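Long-range contacts in beta-1,4-exocellulase (Thermobifida fusca, PDB 4AVO), which hydrolyses the beta-1,4-glucosidic bonds of cellulose through its family 6 catalytic domain, the part in this chain, probably releasing cellobiose from chain ends: residues Ala37-Arg42 with Val352-Glu357; Asp41-Ile46 with Ile81-Gly86; Ile133-Leu138 with Tyr183-His188. The protein carries 1 engineered substitution. All coordinates share one frame; numbering follows the deposited sequence. Where two conformers were deposited one is given.

Contact 1: residues Ala37-Arg42 with Val352-Glu357; sequences AVWLDR and VKPPGE. With BGC (beta-D-glucopyranose), chain B; BGC (beta-D-glucopyranose), chain C.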
loop_
_atom_site.group_PDB
_atom_site.type_symbol
_atom_site.label_atom_id
_atom_site.label_comp_id
_atom_site.label_asym_id
_atom_site.label_seq_id
_atom_site.Cartn_x
_atom_site.Cartn_y
_atom_site.Cartn_z
ATOM N N ALA A 37 6.983 7.692 1.304
ATOM C CA ALA A 37 6.150 7.953 2.478
ATOM C C ALA A 37 6.852 7.573 3.775
ATOM O O ALA A 37 7.677 6.655 3.811
ATOM C CB ALA A 37 4.825 7.211 2.356
ATOM N N VAL A 38 6.513 8.291 4.839
ATOM C CA VAL A 38 7.075 8.048 6.164
ATOM C C VAL A 38 6.056 7.264 6.994
ATOM O O VAL A 38 4.925 7.720 7.185
ATOM C CB VAL A 38 7.435 9.381 6.853
ATOM C CG1 VAL A 38 7.791 9.171 8.320
ATOM C CG2 VAL A 38 8.587 10.075 6.105
ATOM N N TRP A 39 6.453 6.092 7.480
ATOM C CA TRP A 39 5.514 5.222 8.181
ATOM C C TRP A 39 5.602 5.406 9.682
ATOM O O TRP A 39 6.697 5.401 10.258
ATOM C CB TRP A 39 5.770 3.753 7.842
ATOM C CG TRP A 39 5.441 3.361 6.426
ATOM C CD1 TRP A 39 6.003 3.863 5.277
ATOM C CD2 TRP A 39 4.512 2.354 6.010
ATOM N NE1 TRP A 39 5.459 3.244 4.174
ATOM C CE2 TRP A 39 4.544 2.312 4.594
ATOM C CE3 TRP A 39 3.644 1.490 6.694
ATOM C CZ2 TRP A 39 3.751 1.435 3.852
ATOM C CZ3 TRP A 39 2.854 0.610 5.949
ATOM C CH2 TRP A 39 2.914 0.594 4.542
ATOM N N LEU A 40 4.448 5.575 10.311
ATOM C CA LEU A 40 4.379 5.612 11.762
ATOM C C LEU A 40 3.883 4.254 12.244
ATOM O O LEU A 40 2.700 4.078 12.537
ATOM C CB LEU A 40 3.485 6.767 12.237
ATOM C CG LEU A 40 3.990 8.177 11.891
ATOM C CD1 LEU A 40 2.999 9.232 12.358
ATOM C CD2 LEU A 40 5.367 8.465 12.484
ATOM N N ASP A 41 4.801 3.292 12.301
ATOM C CA ASP A 41 4.459 1.885 12.517
ATOM C C ASP A 41 4.352 1.481 13.991
ATOM O O ASP A 41 4.013 0.338 14.304
ATOM C CB ASP A 41 5.469 0.983 11.791
ATOM C CG ASP A 41 6.878 1.080 12.375
ATOM O OD1 ASP A 41 7.177 2.058 13.095
ATOM O OD2 ASP A 41 7.687 0.169 12.112
ATOM N N ARG A 42 4.653 2.421 14.882
ATOM C CA ARG A 42 4.616 2.200 16.328
ATOM C C ARG A 42 4.330 3.521 17.014
ATOM O O ARG A 42 4.565 4.583 16.440
ATOM C CB ARG A 42 5.972 1.704 16.839
ATOM C CG ARG A 42 6.457 0.391 16.287
ATOM C CD ARG A 42 7.555 -0.181 17.167
ATOM N NE ARG A 42 6.981 -0.692 18.411
ATOM C CZ ARG A 42 7.623 -1.440 19.303
ATOM N NH1 ARG A 42 8.895 -1.788 19.108
ATOM N NH2 ARG A 42 6.979 -1.843 20.394
ATOM N N VAL A 352 4.840 4.565 -1.694
ATOM C CA VAL A 352 4.388 4.551 -0.310
ATOM C C VAL A 352 5.210 3.549 0.480
ATOM O O VAL A 352 5.848 3.909 1.466
ATOM C CB VAL A 352 2.883 4.277 -0.212
ATOM C CG1 VAL A 352 2.453 4.141 1.254
ATOM C CG2 VAL A 352 2.141 5.428 -0.866
ATOM N N LYS A 353 5.199 2.293 0.045
ATOM C CA LYS A 353 6.163 1.329 0.560
ATOM C C LYS A 353 7.553 1.775 0.091
ATOM O O LYS A 353 7.775 1.921 -1.106
ATOM C CB LYS A 353 5.852 -0.077 0.046
ATOM C CG LYS A 353 6.858 -1.143 0.503
ATOM C CD LYS A 353 6.782 -1.422 2.003
ATOM C CE LYS A 353 7.792 -2.480 2.411
ATOM N NZ LYS A 353 7.676 -2.858 3.849
ATOM N N PRO A 354 8.483 2.027 1.028
ATOM C CA PRO A 354 9.796 2.515 0.596
ATOM C C PRO A 354 10.646 1.375 0.037
ATOM O O PRO A 354 10.868 0.381 0.738
ATOM C CB PRO A 354 10.411 3.073 1.888
ATOM C CG PRO A 354 9.248 3.214 2.852
ATOM C CD PRO A 354 8.349 2.067 2.495
ATOM N N PRO A 355 11.100 1.498 -1.231
ATOM C CA PRO A 355 11.881 0.419 -1.850
ATOM C C PRO A 355 13.112 0.037 -1.032
ATOM O O PRO A 355 13.865 0.914 -0.588
ATOM C CB PRO A 355 12.294 1.018 -3.195
ATOM C CG PRO A 355 11.178 1.944 -3.522
ATOM C CD PRO A 355 10.822 2.580 -2.193
ATOM N N GLY A 356 13.302 -1.265 -0.824
ATOM C CA GLY A 356 14.402 -1.750 0.005
ATOM C C GLY A 356 13.976 -2.181 1.401
ATOM O O GLY A 356 14.688 -2.934 2.067
ATOM N N GLU A 357 12.823 -1.702 1.857
ATOM C CA GLU A 357 12.288 -2.158 3.143
ATOM C C GLU A 357 11.514 -3.473 2.981
ATOM O O GLU A 357 10.631 -3.586 2.130
ATOM C CB GLU A 357 11.462 -1.048 3.810
ATOM C CG GLU A 357 12.352 0.135 4.182
ATOM C CD GLU A 357 11.633 1.286 4.865
ATOM O OE1 GLU A 357 10.433 1.163 5.199
ATOM O OE2 GLU A 357 12.301 2.324 5.069
HETATM C C2 BGC B . 6.149 -2.804 8.318
HETATM C C3 BGC B . 6.527 -1.463 8.948
HETATM C C4 BGC B . 7.283 -0.585 7.958
HETATM C C5 BGC B . 6.518 -0.523 6.632
HETATM C C6 BGC B . 7.274 0.251 5.551
HETATM C C1 BGC B . 5.426 -2.635 6.975
HETATM O O2 BGC B . 5.357 -3.523 9.237
HETATM O O3 BGC B . 7.307 -1.661 10.108
HETATM O O4 BGC B . 7.436 0.697 8.517
HETATM O O5 BGC B . 6.264 -1.832 6.145
HETATM O O6 BGC B . 8.423 -0.475 5.152
HETATM C C2 BGC C . 3.165 -5.524 3.541
HETATM C C3 BGC C . 4.402 -5.017 4.317
HETATM C C4 BGC C . 4.117 -3.914 5.333
HETATM C C5 BGC C . 2.660 -4.070 5.789
HETATM C C6 BGC C . 1.760 -3.093 5.041
HETATM C C1 BGC C . 1.978 -5.997 4.404
HETATM O O2 BGC C . 3.637 -6.642 2.837
HETATM O O3 BGC C . 5.381 -4.559 3.404
HETATM O O4 BGC C . 5.084 -3.928 6.400
HETATM O O5 BGC C . 2.125 -5.394 5.689
HETATM O O6 BGC C . 1.448 -3.615 3.770
#
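A sugar-binding subsite of the family 6 catalytic domain is built where Trp39, on strand 38-40, meets Val352 and Pro354 in the loop that follows strand 346-350. The indole is pinned by its one polar atom: NE1 of Trp39 donates to O of Val352 at 2.8 Å, nearly straight (171°). The acceptor lies almost in the indole plane, whereas NE1 sits well above the carbonyl plane, 46° out of it. Around this bond the packing is apolar. CG1 of Val352 lies 4.0 Å from CZ2 of Trp39 and also touches the methyl of Ala37, which lies close to O of Val352 as well and so suits a small residue. CD of Pro354 comes obliquely to within 3.5 Å of Trp39 NE1.

Held this way, the indole offers a broad face to the glucose of chain B, whose C6 stands over the ring centre, 3.4 Å above the plane, in a CH-pi approach. Polar groups grip the rim of the same sugar. Asp41 OD2 accepts from its O3 at 2.7 Å and Glu357 OE1 from its O6 at 2.6 Å. Lys353, bent at chi2 (69°), brings NZ to O6 and O5 of this glucose and to O3 of the glucose of chain C, while also bonding Ser358 O. The type II turn from Pro354 to Glu357 suits its sequence, with Pro355 and then Gly356 at the two central positions. An aromatic platform under the sugar, with acids and a lysine gripping its oxygens, at the strand ends of a distorted alpha/beta barrel, is typical of carbohydrate subsites in this family.

Contact 2: residues Asp41-Ile46 with Ile81-Gly86; sequences DRIGAI and IYNLPG. With BGC (beta-D-glucopyranose), chain B; BGC (beta-D-glucopyranose), chain C.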
loop_
_atom_site.group_PDB
_atom_site.type_symbol
_atom_site.label_atom_id
_atom_site.label_comp_id
_atom_site.label_asym_id
_atom_site.label_seq_id
_atom_site.Cartn_x
_atom_site.Cartn_y
_atom_site.Cartn_z
ATOM N N ASP A 41 4.801 3.292 12.301
ATOM C CA ASP A 41 4.459 1.885 12.517
ATOM C C ASP A 41 4.352 1.481 13.991
ATOM O O ASP A 41 4.013 0.338 14.304
ATOM C CB ASP A 41 5.469 0.983 11.791
ATOM C CG ASP A 41 6.878 1.080 12.375
ATOM O OD1 ASP A 41 7.177 2.058 13.095
ATOM O OD2 ASP A 41 7.687 0.169 12.112
ATOM N N ARG A 42 4.653 2.421 14.882
ATOM C CA ARG A 42 4.616 2.200 16.328
ATOM C C ARG A 42 4.330 3.521 17.014
ATOM O O ARG A 42 4.565 4.583 16.440
ATOM C CB ARG A 42 5.972 1.704 16.839
ATOM C CG ARG A 42 6.457 0.391 16.287
ATOM C CD ARG A 42 7.555 -0.181 17.167
ATOM N NE ARG A 42 6.981 -0.692 18.411
ATOM C CZ ARG A 42 7.623 -1.440 19.303
ATOM N NH1 ARG A 42 8.895 -1.788 19.108
ATOM N NH2 ARG A 42 6.979 -1.843 20.394
ATOM N N ILE A 43 3.848 3.462 18.252
ATOM C CA ILE A 43 3.721 4.665 19.069
ATOM C C ILE A 43 5.080 5.356 19.206
ATOM O O ILE A 43 5.168 6.583 19.115
ATOM C CB ILE A 43 3.102 4.355 20.454
ATOM C CG1 ILE A 43 1.606 4.057 20.299
ATOM C CG2 ILE A 43 3.292 5.523 21.411
ATOM C CD1 ILE A 43 1.004 3.244 21.449
ATOM N N GLY A 44 6.133 4.561 19.399
ATOM C CA GLY A 44 7.503 5.080 19.498
ATOM C C GLY A 44 7.986 5.875 18.294
ATOM O O GLY A 44 8.877 6.713 18.422
ATOM N N ALA A 45 7.407 5.617 17.123
ATOM C CA ALA A 45 7.784 6.337 15.901
ATOM C C ALA A 45 7.296 7.790 15.909
ATOM O O ALA A 45 7.749 8.614 15.107
ATOM C CB ALA A 45 7.264 5.598 14.652
ATOM N N ILE A 46 6.371 8.100 16.815
ATOM C CA ILE A 46 5.806 9.443 16.890
ATOM C C ILE A 46 6.854 10.432 17.417
ATOM O O ILE A 46 7.121 11.449 16.774
ATOM C CB ILE A 46 4.489 9.483 17.716
ATOM C CG1 ILE A 46 3.428 8.573 17.073
ATOM C CG2 ILE A 46 3.963 10.916 17.831
ATOM C CD1 ILE A 46 2.242 8.246 17.997
ATOM N N ILE A 81 -0.377 6.034 8.457
ATOM C CA ILE A 81 -0.969 5.731 9.750
ATOM C C ILE A 81 -1.156 4.227 9.751
ATOM O O ILE A 81 -1.952 3.698 8.974
ATOM C CB ILE A 81 -2.327 6.472 9.917
ATOM C CG1 ILE A 81 -2.154 7.981 9.675
ATOM C CG2 ILE A 81 -2.971 6.166 11.280
ATOM C CD1 ILE A 81 -1.100 8.682 10.576
ATOM N N TYR A 82 -0.406 3.538 10.607
ATOM C CA TYR A 82 -0.301 2.085 10.519
ATOM C C TYR A 82 -0.040 1.452 11.887
ATOM O O TYR A 82 1.056 0.953 12.164
ATOM C CB TYR A 82 0.798 1.711 9.513
ATOM C CG TYR A 82 0.891 0.236 9.195
ATOM C CD1 TYR A 82 -0.170 -0.429 8.578
ATOM C CD2 TYR A 82 2.050 -0.488 9.487
ATOM C CE1 TYR A 82 -0.091 -1.782 8.279
ATOM C CE2 TYR A 82 2.139 -1.844 9.191
ATOM C CZ TYR A 82 1.064 -2.478 8.592
ATOM O OH TYR A 82 1.137 -3.812 8.292
ATOM N N ASN A 83 -1.057 1.468 12.747
ATOM C CA ASN A 83 -0.918 0.874 14.069
ATOM C C ASN A 83 -2.238 0.454 14.707
ATOM O O ASN A 83 -2.397 0.549 15.924
ATOM C CB ASN A 83 -0.151 1.828 15.001
ATOM C CG ASN A 83 0.512 1.105 16.175
ATOM O OD1 ASN A 83 0.878 -0.064 16.074
ATOM N ND2 ASN A 83 0.690 1.814 17.282
ATOM N N LEU A 84 -3.181 -0.031 13.901
ATOM C CA LEU A 84 -4.479 -0.443 14.434
ATOM C C LEU A 84 -4.336 -1.552 15.468
ATOM O O LEU A 84 -3.385 -2.336 15.416
ATOM C CB LEU A 84 -5.405 -0.944 13.329
ATOM C CG LEU A 84 -6.199 0.063 12.503
ATOM C CD1 LEU A 84 -6.773 -0.637 11.290
ATOM C CD2 LEU A 84 -7.310 0.752 13.322
ATOM N N PRO A 85 -5.285 -1.614 16.416
ATOM C CA PRO A 85 -5.382 -2.808 17.245
ATOM C C PRO A 85 -5.562 -4.017 16.329
ATOM O O PRO A 85 -6.335 -3.946 15.373
ATOM C CB PRO A 85 -6.656 -2.570 18.062
ATOM C CG PRO A 85 -7.420 -1.523 17.319
ATOM C CD PRO A 85 -6.370 -0.654 16.690
ATOM N N GLY A 86 -4.827 -5.094 16.593
ATOM C CA GLY A 86 -4.924 -6.318 15.792
ATOM C C GLY A 86 -4.526 -6.106 14.341
ATOM O O GLY A 86 -5.102 -6.716 13.439
HETATM C C2 BGC B . 6.149 -2.804 8.318
HETATM C C3 BGC B . 6.527 -1.463 8.948
HETATM C C4 BGC B . 7.283 -0.585 7.958
HETATM C C5 BGC B . 6.518 -0.523 6.632
HETATM C C6 BGC B . 7.274 0.251 5.551
HETATM C C1 BGC B . 5.426 -2.635 6.975
HETATM O O2 BGC B . 5.357 -3.523 9.237
HETATM O O3 BGC B . 7.307 -1.661 10.108
HETATM O O4 BGC B . 7.436 0.697 8.517
HETATM O O5 BGC B . 6.264 -1.832 6.145
HETATM O O6 BGC B . 8.423 -0.475 5.152
HETATM C C2 BGC C . 3.165 -5.524 3.541
HETATM C C3 BGC C . 4.402 -5.017 4.317
HETATM C C4 BGC C . 4.117 -3.914 5.333
HETATM C C5 BGC C . 2.660 -4.070 5.789
HETATM C C6 BGC C . 1.760 -3.093 5.041
HETATM C C1 BGC C . 1.978 -5.997 4.404
HETATM O O2 BGC C . 3.637 -6.642 2.837
HETATM O O3 BGC C . 5.381 -4.559 3.404
HETATM O O4 BGC C . 5.084 -3.928 6.400
HETATM O O5 BGC C . 2.125 -5.394 5.689
HETATM O O6 BGC C . 1.448 -3.615 3.770
HETATM O O HOH W 1 3.126 -1.685 16.320
#
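The backbones of Asp41 and Tyr82 pass with their CA atoms 5.2 Å apart, and CA of Asp41 directs its hydrogen at O of Tyr82, 3.5 Å away, in a CA-H...O contact with 153° at the hydrogen. No conventional hydrogen bond joins the segments directly. Instead a water lies 3.0 Å from Asp41 O and 2.8 Å from Asn83 OD1, and Arg87 bonds the carbonyl oxygens of both Asp41 and Tyr82.

The amide of Asn83 suits this place because its two ends differ. While OD1 faces the water, ND2 lies 3.9 Å from CG1 of Ile43, whose side chain crosses it at about a right angle, and donates to Glu97. That carboxylate also takes the N-H of Ile43 and forms a salt bridge with Arg42.

Tyr82 CG is anti to the backbone N (chi1 -173°), which carries the ring to the sugars. CB of Asp41 meets its edge at CD2, 4.4 Å away, and O2 of the chain B glucose also lies near the ring plane, 3.6 Å from CE2. CZ comes 3.6 Å from C5 of the chain C glucose. Replacing the ring of Tyr82 with an alanine is likely to leave Trp39 without its edge-to-face partner and to open a gap beside both sugars. The chemistry thus implies an indirect joint: water, arginine and glutamate tie together backbones that share a CA-H...O contact but no direct hydrogen bond.

Contact 3: residues Ile133-Leu138 with Tyr183-His188; sequences IEIASL and YIDAAH. Engineered in segment 133-138: Ala136 (natural residue Asp). With BGC (beta-D-glucopyranose), chain D.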
loop_
_atom_site.group_PDB
_atom_site.type_symbol
_atom_site.label_atom_id
_atom_site.label_comp_id
_atom_site.label_asym_id
_atom_site.label_seq_id
_atom_site.Cartn_x
_atom_site.Cartn_y
_atom_site.Cartn_z
ATOM N N ILE A 133 -4.219 6.050 5.318
ATOM C CA ILE A 133 -4.871 5.420 6.473
ATOM C C ILE A 133 -4.930 3.891 6.448
ATOM O O ILE A 133 -5.685 3.296 5.675
ATOM C CB ILE A 133 -6.300 5.992 6.707
ATOM C CG1 ILE A 133 -6.307 7.526 6.582
ATOM C CG2 ILE A 133 -6.863 5.502 8.060
ATOM C CD1 ILE A 133 -5.456 8.275 7.609
ATOM N N GLU A 134 -4.099 3.287 7.295
ATOM C CA GLU A 134 -4.202 1.879 7.711
ATOM C C GLU A 134 -4.256 0.821 6.604
ATOM O O GLU A 134 -5.313 0.256 6.284
ATOM C CB GLU A 134 -5.325 1.695 8.748
ATOM C CG GLU A 134 -5.089 2.487 10.042
ATOM C CD GLU A 134 -3.940 1.950 10.908
ATOM O OE1 GLU A 134 -3.461 0.816 10.666
ATOM O OE2 GLU A 134 -3.528 2.666 11.851
ATOM N N ILE A 135 -3.077 0.549 6.058
ATOM C CA ILE A 135 -2.867 -0.449 5.014
ATOM C C ILE A 135 -3.310 -1.828 5.476
ATOM O O ILE A 135 -3.105 -2.182 6.636
ATOM C CB ILE A 135 -1.357 -0.518 4.635
ATOM C CG1 ILE A 135 -0.768 0.890 4.453
ATOM C CG2 ILE A 135 -1.122 -1.403 3.414
ATOM C CD1 ILE A 135 -1.584 1.800 3.551
ATOM N N ALA A 136 -3.913 -2.601 4.566
ATOM C CA ALA A 136 -4.289 -3.997 4.825
ATOM C C ALA A 136 -5.142 -4.155 6.084
ATOM O O ALA A 136 -4.903 -5.041 6.913
ATOM C CB ALA A 136 -3.039 -4.894 4.892
ATOM N N SER A 137 -6.133 -3.282 6.234
ATOM C CA SER A 137 -7.048 -3.373 7.364
ATOM C C SER A 137 -8.447 -3.770 6.894
ATOM O O SER A 137 -8.804 -4.948 6.892
ATOM C CB SER A 137 -7.073 -2.057 8.160
ATOM O OG SER A 137 -7.392 -0.938 7.341
ATOM N N LEU A 138 -9.230 -2.787 6.465
ATOM C CA LEU A 138 -10.630 -3.018 6.100
ATOM C C LEU A 138 -10.888 -4.171 5.114
ATOM O O LEU A 138 -11.810 -4.956 5.340
ATOM C CB LEU A 138 -11.289 -1.717 5.624
ATOM C CG LEU A 138 -11.275 -0.581 6.653
ATOM C CD1 LEU A 138 -11.859 0.684 6.036
ATOM C CD2 LEU A 138 -12.039 -0.961 7.926
ATOM N N TYR A 183 -6.225 9.601 2.665
ATOM C CA TYR A 183 -6.521 8.579 1.671
ATOM C C TYR A 183 -6.708 7.238 2.370
ATOM O O TYR A 183 -5.852 6.810 3.143
ATOM C CB TYR A 183 -5.401 8.498 0.632
ATOM C CG TYR A 183 -5.326 9.704 -0.286
ATOM C CD1 TYR A 183 -4.793 10.914 0.164
ATOM C CD2 TYR A 183 -5.772 9.627 -1.606
ATOM C CE1 TYR A 183 -4.714 12.018 -0.669
ATOM C CE2 TYR A 183 -5.695 10.729 -2.454
ATOM C CZ TYR A 183 -5.168 11.921 -1.973
ATOM O OH TYR A 183 -5.085 13.018 -2.792
ATOM N N ILE A 184 -7.843 6.590 2.108
ATOM C CA ILE A 184 -8.141 5.275 2.671
ATOM C C ILE A 184 -7.466 4.200 1.828
ATOM O O ILE A 184 -7.508 4.252 0.602
ATOM C CB ILE A 184 -9.679 5.019 2.719
ATOM C CG1 ILE A 184 -10.343 5.918 3.769
ATOM C CG2 ILE A 184 -9.984 3.546 2.991
ATOM C CD1 ILE A 184 -11.876 5.822 3.800
ATOM N N ASP A 185 -6.838 3.225 2.482
ATOM C CA ASP A 185 -6.229 2.128 1.742
ATOM C C ASP A 185 -7.312 1.244 1.125
ATOM O O ASP A 185 -8.277 0.873 1.790
ATOM C CB ASP A 185 -5.303 1.309 2.639
ATOM C CG ASP A 185 -4.644 0.174 1.890
ATOM O OD1 ASP A 185 -3.599 0.414 1.247
ATOM O OD2 ASP A 185 -5.195 -0.942 1.915
ATOM N N ALA A 186 -7.148 0.906 -0.149
ATOM C CA ALA A 186 -8.164 0.143 -0.870
ATOM C C ALA A 186 -7.611 -1.135 -1.502
ATOM O O ALA A 186 -8.004 -1.504 -2.615
ATOM C CB ALA A 186 -8.828 1.020 -1.917
ATOM N N ALA A 187 -6.711 -1.805 -0.780
ATOM C CA ALA A 187 -6.136 -3.079 -1.220
ATOM C C ALA A 187 -5.565 -2.972 -2.644
ATOM O O ALA A 187 -4.925 -1.982 -2.979
ATOM C CB ALA A 187 -7.188 -4.198 -1.126
ATOM N N HIS A 188 -5.783 -3.995 -3.467
ATOM C CA HIS A 188 -5.385 -3.963 -4.880
ATOM C C HIS A 188 -6.273 -4.912 -5.681
ATOM O O HIS A 188 -7.079 -5.644 -5.100
ATOM C CB HIS A 188 -3.898 -4.300 -5.048
ATOM C CG HIS A 188 -3.525 -5.669 -4.571
ATOM N ND1 HIS A 188 -3.364 -6.734 -5.428
ATOM C CD2 HIS A 188 -3.290 -6.149 -3.324
ATOM C CE1 HIS A 188 -3.045 -7.812 -4.735
ATOM N NE2 HIS A 188 -2.991 -7.484 -3.456
HETATM C C2 BGC D . -4.180 -10.474 -1.613
HETATM C C3 BGC D . -3.004 -10.285 -0.672
HETATM C C4 BGC D . -3.484 -10.212 0.783
HETATM C C5 BGC D . -4.388 -11.412 1.090
HETATM C C6 BGC D . -5.041 -11.292 2.463
HETATM C C1 BGC D . -5.008 -11.688 -1.211
HETATM O O2 BGC D . -3.698 -10.638 -2.931
HETATM O O3 BGC D . -2.341 -9.107 -1.052
HETATM O O4 BGC D . -2.366 -10.296 1.631
HETATM O O5 BGC D . -5.427 -11.571 0.139
HETATM O O6 BGC D . -5.498 -12.560 2.878
HETATM O O HOH W 2 -6.732 -1.448 4.103
HETATM O O HOH W 3 -3.618 -3.096 1.568
#
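The carboxylate of Asp185 is set against Ile135 and Ala136, and its OD2 gathers four partners. The backbone N of Ala136 donates weakly to OD2 of Asp185 at 3.4 Å; this alanine is an engineered substitution for aspartate, the predicted proton donor. From its own segment Ala187 N donates to Asp185 OD2 at 3.2 Å, coming from above the carboxylate plane (59° out of it) and closing an Asx turn, a role that suits a short acidic side chain. Two waters complete the set, each 2.7 Å from Asp185 OD2. The other oxygen, OD1 of Asp185, rests 3.4 Å from CD1 of Ile135 and has a weak bond to Thr226. A chi1 of -179° swings the carboxylate of Asp185 away from its own N and against CA and CD1 of Ile135.

Further out, Glu134 O accepts from one of these waters and from Ser137 OG, at 2.6 Å, so the small hydroxyl fastens the bend; the same water accepts from Ser137 N. Beyond the Asx turn, His188 NE2 donates in its ring plane to O3 of the chain D glucose at 3.0 Å (172°), placing the end of segment 183-188 at the bound sugar.

What sets the two segments side by side is the parallel pairing of the strand ends at Ile133 and Ile184. Ile133 N donates to Tyr183 O at 2.8 Å, and a weak bond runs from Asp185 N to Ile133 O, 3.4 Å. Ile133 and Ile184 lie on one face of the sheet, both packed on Leu171 of helix 162-175, which belongs to the crossover linking the parallel strands 127-133 and 180-185; Leu138 reaches helix 195-209.

Overall arrangement
All three contacts cluster in the family 6 domain, contact 1 centred about 12 Å from contact 2 and 14 Å from contact 3, with 14 Å between contacts 2 and 3. Contacts 1 and 2 start from the same piece of chain, sharing Asp41 and Arg42; contact 2 closes before contact 3 begins, and contact 1 spans both, returning only after strand 346-350. Strands 38-40, 75-81, 127-133 and 180-185 lie side by side in one sheet. Trp39 packs on Tyr82 and on Ile135, and Glu134 probably bonds the backbone of both Ile81 and Asn83. Residues distant in sequence together border the glucan-binding site, with glucose of chains B and C at contacts 1 and 2 and of chain D at contact 3.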